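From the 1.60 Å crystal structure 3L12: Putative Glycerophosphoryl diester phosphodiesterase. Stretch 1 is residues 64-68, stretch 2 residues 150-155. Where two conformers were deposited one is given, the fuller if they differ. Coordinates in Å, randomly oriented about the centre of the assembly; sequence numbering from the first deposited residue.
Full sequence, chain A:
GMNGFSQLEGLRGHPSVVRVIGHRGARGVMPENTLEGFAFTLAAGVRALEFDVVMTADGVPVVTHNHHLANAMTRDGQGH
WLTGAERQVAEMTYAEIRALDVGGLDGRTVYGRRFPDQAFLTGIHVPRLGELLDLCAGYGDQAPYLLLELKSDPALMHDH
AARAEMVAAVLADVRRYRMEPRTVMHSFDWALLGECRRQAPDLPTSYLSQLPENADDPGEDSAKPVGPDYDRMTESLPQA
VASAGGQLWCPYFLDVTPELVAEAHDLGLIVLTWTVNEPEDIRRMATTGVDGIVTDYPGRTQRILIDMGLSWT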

ATOM      1  N   THR A  64      -3.079  14.657  13.025  1.00  7.71           N
ATOM      2  CA  THR A  64      -3.163  13.512  13.952  1.00  8.69           C
ATOM      3  C   THR A  64      -4.635  13.389  14.319  1.00  8.67           C
ATOM      4  O   THR A  64      -5.337  14.399  14.372  1.00  7.74           O
ATOM      5  N   HIS A  65      -5.071  12.173  14.632  0.50  7.87           N
ATOM      6  CA  HIS A  65      -6.492  11.884  14.728  0.50  7.49           C
ATOM      7  C   HIS A  65      -7.185  12.330  15.970  0.50 10.06           C
ATOM      8  O   HIS A  65      -8.405  12.495  15.942  0.50 10.81           O
ATOM      9  N   ASN A  66      -6.431  12.485  17.061  1.00  9.32           N
ATOM     10  CA  ASN A  66      -7.003  12.908  18.321  1.00 10.90           C
ATOM     11  C   ASN A  66      -6.208  13.978  19.079  1.00  9.16           C
ATOM     12  O   ASN A  66      -5.047  14.248  18.820  1.00 10.66           O
ATOM     13  N   HIS A  67      -6.924  14.637  19.995  1.00 11.69           N
ATOM     14  CA  HIS A  67      -6.337  15.719  20.812  1.00 10.89           C
ATOM     15  C   HIS A  67      -5.376  15.183  21.886  1.00  8.73           C
ATOM     16  O   HIS A  67      -4.742  15.978  22.583  1.00  8.91           O
ATOM     17  N   HIS A  68      -5.303  13.860  22.047  1.00  8.72           N
ATOM     18  CA  HIS A  68      -4.303  13.176  22.848  1.00 10.73           C
ATOM     19  C   HIS A  68      -3.594  12.135  21.960  1.00 10.91           C
ATOM     20  O   HIS A  68      -4.189  11.621  21.005  1.00 12.09           O
ATOM     21  N   LEU A 150     -11.679  18.963  11.343  1.00  8.12           N
ATOM     22  CA  LEU A 150     -11.240  19.774  12.469  1.00  9.50           C
ATOM     23  C   LEU A 150     -11.622  19.032  13.754  1.00 10.66           C
ATOM     24  O   LEU A 150     -12.813  18.777  13.967  1.00  9.67           O
ATOM     25  N   LYS A 151     -10.612  18.684  14.560  1.00 12.83           N
ATOM     26  CA  LYS A 151     -10.760  17.904  15.817  1.00 16.38           C
ATOM     27  C   LYS A 151     -10.479  18.877  16.945  1.00 18.48           C
ATOM     28  O   LYS A 151      -9.328  19.231  17.256  1.00 17.93           O
ATOM     29  N   SER A 152     -11.556  19.381  17.519  1.00 19.44           N
ATOM     30  CA  SER A 152     -11.445  20.290  18.656  1.00 20.29           C
ATOM     31  C   SER A 152     -11.143  19.489  19.947  1.00 20.89           C
ATOM     32  O   SER A 152     -11.471  18.292  20.056  1.00 23.09           O
ATOM     33  N   ASP A 153     -10.536  20.166  20.902  1.00 20.33           N
ATOM     34  CA  ASP A 153     -10.172  19.590  22.197  1.00 20.67           C
ATOM     35  C   ASP A 153     -11.226  20.118  23.131  1.00 21.04           C
ATOM     36  O   ASP A 153     -11.396  21.346  23.227  1.00 20.50           O
ATOM     37  N   PRO A 154     -11.942  19.216  23.828  1.00 21.46           N
ATOM     38  CA  PRO A 154     -13.009  19.698  24.726  1.00 21.55           C
ATOM     39  C   PRO A 154     -12.537  20.666  25.836  1.00 21.27           C
ATOM     40  O   PRO A 154     -13.375  21.342  26.445  1.00 19.58           O
ATOM     41  N   ALA A 155     -11.227  20.716  26.114  1.00 21.46           N
ATOM     42  CA  ALA A 155     -10.681  21.662  27.103  1.00 21.75           C
ATOM     43  C   ALA A 155     -10.886  23.141  26.699  1.00 22.50           C
ATOM     44  O   ALA A 155     -10.906  24.018  27.550  1.00 22.28           O
TER

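The contact between the two stretches is small, 279 Å² summed over both sides, and two residues account for most of it: His-67, with 94 Å² covered, and Lys-151, with 72 Å². In both, the CA-to-CB bond points toward the opposing stretch. The backbones come nearest at His-67 and Asp-153, whose CA atoms lie 5.6 Å apart, against 6.7 Å for Asn-66 and Lys-151.

His-67 takes a p rotamer (chi1 45°, chi2 62°), which places the CD2 and NE2 side of its imidazole against Ser-152, Asp-153 and Pro-154. These three consecutive residues border the ring, over one face and at one edge. Near its plane, at the edge, His-67 CD2 is 3.3 Å from Ser-152 O; the approach is made by the backbone carbonyl, while the Ser-152 CA-to-CB bond points away and its side chain comes no nearer than 6.5 Å to the first stretch. Over one face lie Asp-153 OD1 and Pro-154 CD. The proline contact meets the geometry of a CH-pi interaction: Pro-154 CD is 3.8 Å from the centroid of the His-67 ring and 29° off its normal, with His-67 NE2 to Pro-154 CD the closest atom pair at 3.5 Å. Nearer the backbone, His-67 CB and Asp-153 CB meet at 3.9 Å.

The ring nitrogen ND1 is hydrogen-bonded within its own stretch. His-67 ND1 and His-68 ND1 are 2.9 Å apart, and either could be the donor. His-68 itself has an m chi1 (-72°) and makes no direct contact across the interface.

Lys-151 begins with a t chi1 (-172°) and then turns at chi2 (75°, p), carrying its chain alongside His-65 and Asn-66. Its contacts are of packing distance: Lys-151 CE lies 3.6 Å from the backbone His-65 O, and Lys-151 NZ is 3.6 Å from Asn-66 OD1, too long to be counted as a hydrogen bond. Lys-151 NZ also approaches His-67 CD2 obliquely, at 4.0 Å. The CA-to-CB bond of Asn-66 points away, yet its t rotamer (-162°) brings the end of the side chain nearer the lysine. His-65 contributes through its main chain, its side chain staying 6.0 Å from the second stretch.

No direct hydrogen bond crosses the interface, but one water does bridge it. Water 1 donates to His-67 O at 2.7 Å and to Asp-153 OD2 at 2.6 Å. Asp-153, with a t chi1 (-179°), uses its other oxygen locally: Ala-155 N donates to Asp-153 OD1 at 2.9 Å with a nearly linear angle of 172°. One polar cost remains, as His-67 N is buried by the contact without a partner in the model.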

ATOM      1  CB  THR A  64      -2.203  13.630  15.147  1.00 10.80           C
ATOM      2  OG1 THR A  64      -2.256  12.413  15.896  1.00 10.15           O
ATOM      3  CG2 THR A  64      -2.530  14.761  16.023  1.00  9.65           C
ATOM      4  CB  HIS A  65      -6.769  10.373  14.535  0.50  6.59           C
ATOM      5  CG  HIS A  65      -6.642   9.554  15.792  0.50  5.11           C
ATOM      6  ND1 HIS A  65      -5.428   9.187  16.329  0.50  4.99           N
ATOM      7  CD2 HIS A  65      -7.584   9.047  16.616  0.50  5.17           C
ATOM      8  CE1 HIS A  65      -5.632   8.503  17.444  0.50  6.33           C
ATOM      9  NE2 HIS A  65      -6.930   8.363  17.612  0.50  7.45           N
ATOM     10  CB  ASN A  66      -7.148  11.679  19.204  1.00 11.27           C
ATOM     11  CG  ASN A  66      -8.094  11.896  20.343  1.00 13.61           C
ATOM     12  OD1 ASN A  66      -9.042  12.714  20.239  1.00 16.11           O
ATOM     13  ND2 ASN A  66      -7.824  11.230  21.469  1.00 14.40           N
ATOM     14  CB  HIS A  67      -7.455  16.621  21.366  1.00 13.54           C
ATOM     15  CG  HIS A  67      -8.589  15.861  21.914  1.00 15.59           C
ATOM     16  ND1 HIS A  67      -8.452  15.008  22.988  1.00 14.89           N
ATOM     17  CD2 HIS A  67      -9.885  15.779  21.520  1.00 16.17           C
ATOM     18  CE1 HIS A  67      -9.625  14.455  23.256  1.00 17.08           C
ATOM     19  NE2 HIS A  67     -10.504  14.893  22.371  1.00 17.58           N
ATOM     20  CB  HIS A  68      -4.912  12.512  24.056  1.00 11.87           C
ATOM     21  CG  HIS A  68      -5.350  13.475  25.128  1.00 12.54           C
ATOM     22  ND1 HIS A  68      -6.450  14.307  25.002  1.00 14.68           N
ATOM     23  CD2 HIS A  68      -4.853  13.701  26.372  1.00 11.95           C
ATOM     24  CE1 HIS A  68      -6.568  15.037  26.106  1.00 14.52           C
ATOM     25  NE2 HIS A  68      -5.619  14.675  26.960  1.00 13.45           N
ATOM     26  CB  LEU A 150     -11.909  21.125  12.438  1.00 10.45           C
ATOM     27  CG  LEU A 150     -11.443  22.070  11.306  1.00 10.68           C
ATOM     28  CD1 LEU A 150     -12.354  21.870  10.125  1.00 11.89           C
ATOM     29  CD2 LEU A 150     -11.429  23.522  11.726  1.00 13.80           C
ATOM     30  CB  LYS A 151      -9.825  16.685  15.842  1.00 19.88           C
ATOM     31  CG  LYS A 151     -10.040  15.697  17.005  1.00 24.84           C
ATOM     32  CD  LYS A 151     -11.309  14.887  16.730  1.00 26.39           C
ATOM     33  CE  LYS A 151     -11.415  13.590  17.520  1.00 28.45           C
ATOM     34  NZ  LYS A 151     -12.130  13.853  18.799  1.00 28.61           N
ATOM     35  CB  SER A 152     -12.741  21.056  18.802  1.00 21.29           C
ATOM     36  OG  SER A 152     -13.793  20.128  18.744  1.00 21.83           O
ATOM     37  CB  ASP A 153      -8.800  20.080  22.626  1.00 21.49           C
ATOM     38  CG  ASP A 153      -8.343  19.499  23.980  1.00 21.54           C
ATOM     39  OD1 ASP A 153      -9.211  19.078  24.802  1.00 18.90           O
ATOM     40  OD2 ASP A 153      -7.088  19.478  24.198  1.00 19.65           O
ATOM     41  CB  PRO A 154     -13.572  18.413  25.352  1.00 22.50           C
ATOM     42  CG  PRO A 154     -12.639  17.307  24.939  1.00 22.42           C
ATOM     43  CD  PRO A 154     -11.890  17.743  23.760  1.00 21.89           C
ATOM     44  CB  ALA A 155      -9.189  21.365  27.380  1.00 21.75           C
TER
HETATM   45  O   HOH W   1      -5.185  18.666  22.706  1.00 10.58           O